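Local coordinates for protein SM80.1 Vicilin (Solanum melongena, PDB 5VF5) that is a 7S vicilin, probably a seed storage protein with two cupin domains, and binds a copper(II) ion, at residues V320-A323 / G324-I327; G356-N359 / I360-I364. All coordinates share one frame; numbering follows the deposited sequence.

Both contacts lie in the C-terminal cupin half and are local, each made within one unbroken run of chain. Interaction 1 comes first. It turns the chain at the end of strand 318-321 and leads it into strand 327-331, so it joins two sheets of the barrel and carries a copper ligand on the bend. The chain then passes through strands 337-344 and 351-353 before interaction 2. That contact closes a loop at 356-364 that leads to helix 366-373, at the outer end of the domain. The two follow in series and neither nest nor cross. The centres of interaction 1 and interaction 2 are about 19 Å apart, and the two do not touch.

Interaction 1 of 2, residues V320-A323 / G324-I327; sequences VIPA and GHPI. With CU (copper (II) ion), chain D.
The copper site of the C-terminal cupin domain includes a type II beta turn from Pro322 to His325, and the His325 ring folds back over Pro322. Pro322 CB lies over one face of the imidazole, 3.7 Å from the ring centroid of His325 and 18° off its normal. Pro322 CG lies over the same face, toward NE2 and CD2. At the ring edge, His325 ND1 donates to Ala323 O at 3.0 Å, with an N-H...O angle of 153°. The oxygen is near the ring plane, but the donor stands above the carbonyl plane of Ala323. This bond puts the proton on ND1 and leaves NE2 for the metal. His325 NE2 binds the copper ion at 2.0 Å; Cys281 and His283 complete the protein ligands. With chi1 at -74°, CG of His325 is anti to its carbonyl carbon, which carries the ring back over the turn.

The turn links strand 318-321 to strand 327-331 in the cupin barrel. Its closing bond, His325 N to Pro322 O, is weak at 3.3 Å. A water 2.8 Å from His325 O also reaches Pro322 O and could donate to either, with more acceptors in reach than protons. Gly324 takes the positive phi of the turn. At the turn's base, Ile321 CG2 meets Ile327 CG2 at 4.0 Å. The two cross at about a right angle, and both touch Met279 and Tyr259.

Interaction 2 of 2, residues G356-N359 / I360-I364; sequences GREN and IWRNI
With chi1 at 82°, Asn359 holds its CG between the backbone N and the carbonyl carbon, which brings OD1 over the backbone N of Trp361. Trp361 N donates to Asn359 OD1 at 2.9 Å, from well above the plane of the amide carbonyl. The same oxygen lies at the edge of the Trp361 ring, near its plane, 3.2 Å from CD1. On the other branch, Asn359 ND2 donates to Gly356 O at 2.7 Å, with an N-H...O angle of 133°. The amide is therefore held from both ends, which fixes its rotation.

The bond from Trp361 N to OD1 makes an Asx turn at the start of the 3-10 segment 360-362, in the loop between strand 351-353 and helix 366-373 of the C-terminal cupin domain. The first turn is closed by Arg362 N, which donates to Asn359 O at 3.1 Å. Trp361 packs its ring against Phe373 and Phe384.

Arg362 is modelled in two conformations. In the one described, the chain bends at chi2 and chi3 and Arg362 NH1 donates to Arg357 O at 2.8 Å, in the guanidinium plane. There Glu358 OE1 is 4.1 Å from Arg362 NH1, well out of that plane: a loose charge attraction.

Interaction 1 of 2, residues V320-A323 / G324-I327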
loop_
_atom_site.group_PDB
_atom_site.type_symbol
_atom_site.label_atom_id
_atom_site.label_comp_id
_atom_site.label_asym_id
_atom_site.label_seq_id
_atom_site.Cartn_x
_atom_site.Cartn_y
_atom_site.Cartn_z
ATOM N N VAL A 320 -1.429 -5.185 -9.561
ATOM C CA VAL A 320 -0.165 -4.591 -9.944
ATOM C C VAL A 320 -0.359 -4.039 -11.372
ATOM O O VAL A 320 -0.744 -4.776 -12.279
ATOM C CB VAL A 320 0.982 -5.605 -9.892
ATOM C CG1 VAL A 320 2.250 -4.989 -10.455
ATOM C CG2 VAL A 320 1.172 -6.114 -8.465
ATOM N N ILE A 321 -0.080 -2.757 -11.548
ATOM C CA ILE A 321 -0.137 -2.130 -12.859
ATOM C C ILE A 321 1.316 -1.901 -13.297
ATOM O O ILE A 321 1.957 -0.934 -12.800
ATOM C CB ILE A 321 -0.861 -0.759 -12.836
ATOM C CG1 ILE A 321 -2.197 -0.814 -12.037
ATOM C CG2 ILE A 321 -1.054 -0.298 -14.299
ATOM C CD1 ILE A 321 -2.771 0.569 -11.821
ATOM N N PRO A 322 1.841 -2.710 -14.226
ATOM C CA PRO A 322 3.201 -2.440 -14.683
ATOM C C PRO A 322 3.283 -1.076 -15.405
ATOM O O PRO A 322 2.293 -0.612 -15.997
ATOM C CB PRO A 322 3.476 -3.581 -15.664
ATOM C CG PRO A 322 2.481 -4.608 -15.340
ATOM C CD PRO A 322 1.269 -3.919 -14.833
ATOM N N ALA A 323 4.471 -0.469 -15.388
ATOM C CA ALA A 323 4.672 0.767 -16.067
ATOM C C ALA A 323 4.361 0.656 -17.564
ATOM O O ALA A 323 4.543 -0.402 -18.198
ATOM C CB ALA A 323 6.096 1.253 -15.891
ATOM N N GLY A 324 3.770 1.723 -18.114
ATOM C CA GLY A 324 3.487 1.804 -19.536
ATOM C C GLY A 324 2.203 1.139 -19.958
ATOM O O GLY A 324 1.761 1.322 -21.081
ATOM N N HIS A 325 1.579 0.392 -19.062
ATOM C CA HIS A 325 0.389 -0.373 -19.422
ATOM C C HIS A 325 -0.872 0.462 -19.304
ATOM O O HIS A 325 -1.182 0.938 -18.221
ATOM C CB HIS A 325 0.255 -1.596 -18.528
ATOM C CG HIS A 325 1.222 -2.701 -18.841
ATOM N ND1 HIS A 325 2.582 -2.489 -18.940
ATOM C CD2 HIS A 325 1.033 -4.034 -18.997
ATOM C CE1 HIS A 325 3.180 -3.640 -19.180
ATOM N NE2 HIS A 325 2.267 -4.589 -19.214
ATOM N N PRO A 326 -1.610 0.626 -20.402
ATOM C CA PRO A 326 -2.893 1.324 -20.346
ATOM C C PRO A 326 -3.856 0.604 -19.412
ATOM O O PRO A 326 -3.966 -0.646 -19.444
ATOM C CB PRO A 326 -3.387 1.293 -21.797
ATOM C CG PRO A 326 -2.106 1.267 -22.602
ATOM C CD PRO A 326 -1.231 0.327 -21.790
ATOM N N ILE A 327 -4.575 1.362 -18.602
ATOM C CA ILE A 327 -5.502 0.828 -17.611
ATOM C C ILE A 327 -6.684 1.756 -17.438
ATOM O O ILE A 327 -6.540 2.971 -17.517
ATOM C CB ILE A 327 -4.748 0.613 -16.258
ATOM C CG1 ILE A 327 -5.631 0.109 -15.135
ATOM C CG2 ILE A 327 -4.096 1.898 -15.767
ATOM C CD1 ILE A 327 -5.593 -1.326 -14.935
HETATM CU CU CU D . 2.453 -6.336 -20.174
HETATM O O HOH W 1 0.682 2.160 -16.486
#

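Interaction 2 of 2, residues G356-N359 / I360-I364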
loop_
_atom_site.group_PDB
_atom_site.type_symbol
_atom_site.label_atom_id
_atom_site.label_comp_id
_atom_site.label_asym_id
_atom_site.label_seq_id
_atom_site.Cartn_x
_atom_site.Cartn_y
_atom_site.Cartn_z
ATOM N N GLY A 356 -10.246 12.162 -22.980
ATOM C CA GLY A 356 -10.631 13.294 -22.146
ATOM C C GLY A 356 -10.041 14.579 -22.672
ATOM O O GLY A 356 -9.167 14.588 -23.544
ATOM N N ARG A 357 -10.542 15.699 -22.150
ATOM C CA ARG A 357 -10.096 17.012 -22.641
ATOM C C ARG A 357 -8.584 17.159 -22.512
ATOM O O ARG A 357 -7.923 17.596 -23.421
ATOM C CB ARG A 357 -10.941 18.102 -21.953
ATOM C CG ARG A 357 -10.435 19.490 -22.186
ATOM C CD ARG A 357 -11.433 20.484 -21.622
ATOM N NE ARG A 357 -12.432 20.880 -22.605
ATOM C CZ ARG A 357 -12.216 21.732 -23.618
ATOM N NH1 ARG A 357 -11.003 22.249 -23.851
ATOM N NH2 ARG A 357 -13.216 22.027 -24.434
ATOM N N GLU A 358 -8.034 16.787 -21.362
ATOM C CA GLU A 358 -6.589 16.736 -21.154
ATOM C C GLU A 358 -6.087 15.330 -21.382
ATOM O O GLU A 358 -6.322 14.455 -20.562
ATOM C CB GLU A 358 -6.237 17.167 -19.750
ATOM C CG GLU A 358 -6.589 18.609 -19.454
ATOM C CD GLU A 358 -5.681 19.633 -20.106
ATOM O OE1 GLU A 358 -4.793 19.332 -20.930
ATOM O OE2 GLU A 358 -5.870 20.806 -19.807
ATOM N N ASN A 359 -5.402 15.121 -22.500
ATOM C CA ASN A 359 -4.861 13.810 -22.833
ATOM C C ASN A 359 -3.675 13.954 -23.755
ATOM O O ASN A 359 -3.433 15.045 -24.264
ATOM C CB ASN A 359 -5.949 12.909 -23.405
ATOM C CG ASN A 359 -6.210 13.134 -24.864
ATOM O OD1 ASN A 359 -5.688 12.423 -25.683
ATOM N ND2 ASN A 359 -7.023 14.071 -25.185
ATOM N N ILE A 360 -2.941 12.873 -24.020
ATOM C CA ILE A 360 -1.747 12.983 -24.826
ATOM C C ILE A 360 -1.989 13.504 -26.230
ATOM O O ILE A 360 -1.113 14.159 -26.803
ATOM C CB ILE A 360 -0.942 11.692 -24.860
ATOM C CG1 ILE A 360 -1.745 10.545 -25.465
ATOM C CG2 ILE A 360 -0.426 11.389 -23.451
ATOM C CD1 ILE A 360 -0.931 9.310 -25.755
ATOM N N TRP A 361 -3.168 13.231 -26.791
ATOM C CA TRP A 361 -3.450 13.625 -28.171
ATOM C C TRP A 361 -3.581 15.136 -28.321
ATOM O O TRP A 361 -3.448 15.673 -29.437
ATOM C CB TRP A 361 -4.661 12.897 -28.729
ATOM C CG TRP A 361 -4.413 11.436 -28.888
ATOM C CD1 TRP A 361 -4.744 10.456 -28.004
ATOM C CD2 TRP A 361 -3.796 10.788 -29.982
ATOM N NE1 TRP A 361 -4.379 9.242 -28.472
ATOM C CE2 TRP A 361 -3.776 9.407 -29.691
ATOM C CE3 TRP A 361 -3.238 11.223 -31.182
ATOM C CZ2 TRP A 361 -3.234 8.480 -30.555
ATOM C CZ3 TRP A 361 -2.705 10.287 -32.032
ATOM C CH2 TRP A 361 -2.675 8.944 -31.705
ATOM N N ARG A 362 -3.787 15.836 -27.211
ATOM C CA ARG A 362 -3.750 17.315 -27.222
ATOM C C ARG A 362 -2.418 17.834 -27.747
ATOM O O ARG A 362 -2.345 18.971 -28.260
ATOM C CB ARG A 362 -3.972 17.936 -25.809
ATOM C CG ARG A 362 -5.377 17.826 -25.267
ATOM C CD ARG A 362 -6.393 18.683 -26.032
ATOM N NE ARG A 362 -6.181 20.126 -25.886
ATOM C CZ ARG A 362 -6.653 20.862 -24.888
ATOM N NH1 ARG A 362 -7.380 20.302 -23.922
ATOM N NH2 ARG A 362 -6.407 22.172 -24.865
ATOM N N ASN A 363 -1.373 17.030 -27.563
ATOM C CA ASN A 363 0.009 17.387 -27.896
ATOM C C ASN A 363 0.528 16.667 -29.127
ATOM O O ASN A 363 1.758 16.584 -29.328
ATOM C CB ASN A 363 0.852 17.171 -26.671
ATOM C CG ASN A 363 0.466 18.119 -25.564
ATOM O OD1 ASN A 363 0.302 19.311 -25.825
ATOM N ND2 ASN A 363 0.182 17.596 -24.370
ATOM N N ILE A 364 -0.410 16.201 -29.968
ATOM C CA ILE A 364 -0.085 15.563 -31.246
ATOM C C ILE A 364 -0.773 16.389 -32.329
ATOM O O ILE A 364 -1.946 16.705 -32.202
ATOM C CB ILE A 364 -0.508 14.075 -31.255
ATOM C CG1 ILE A 364 0.331 13.351 -30.185
ATOM C CG2 ILE A 364 -0.316 13.475 -32.641
ATOM C CD1 ILE A 364 0.037 11.888 -29.995
#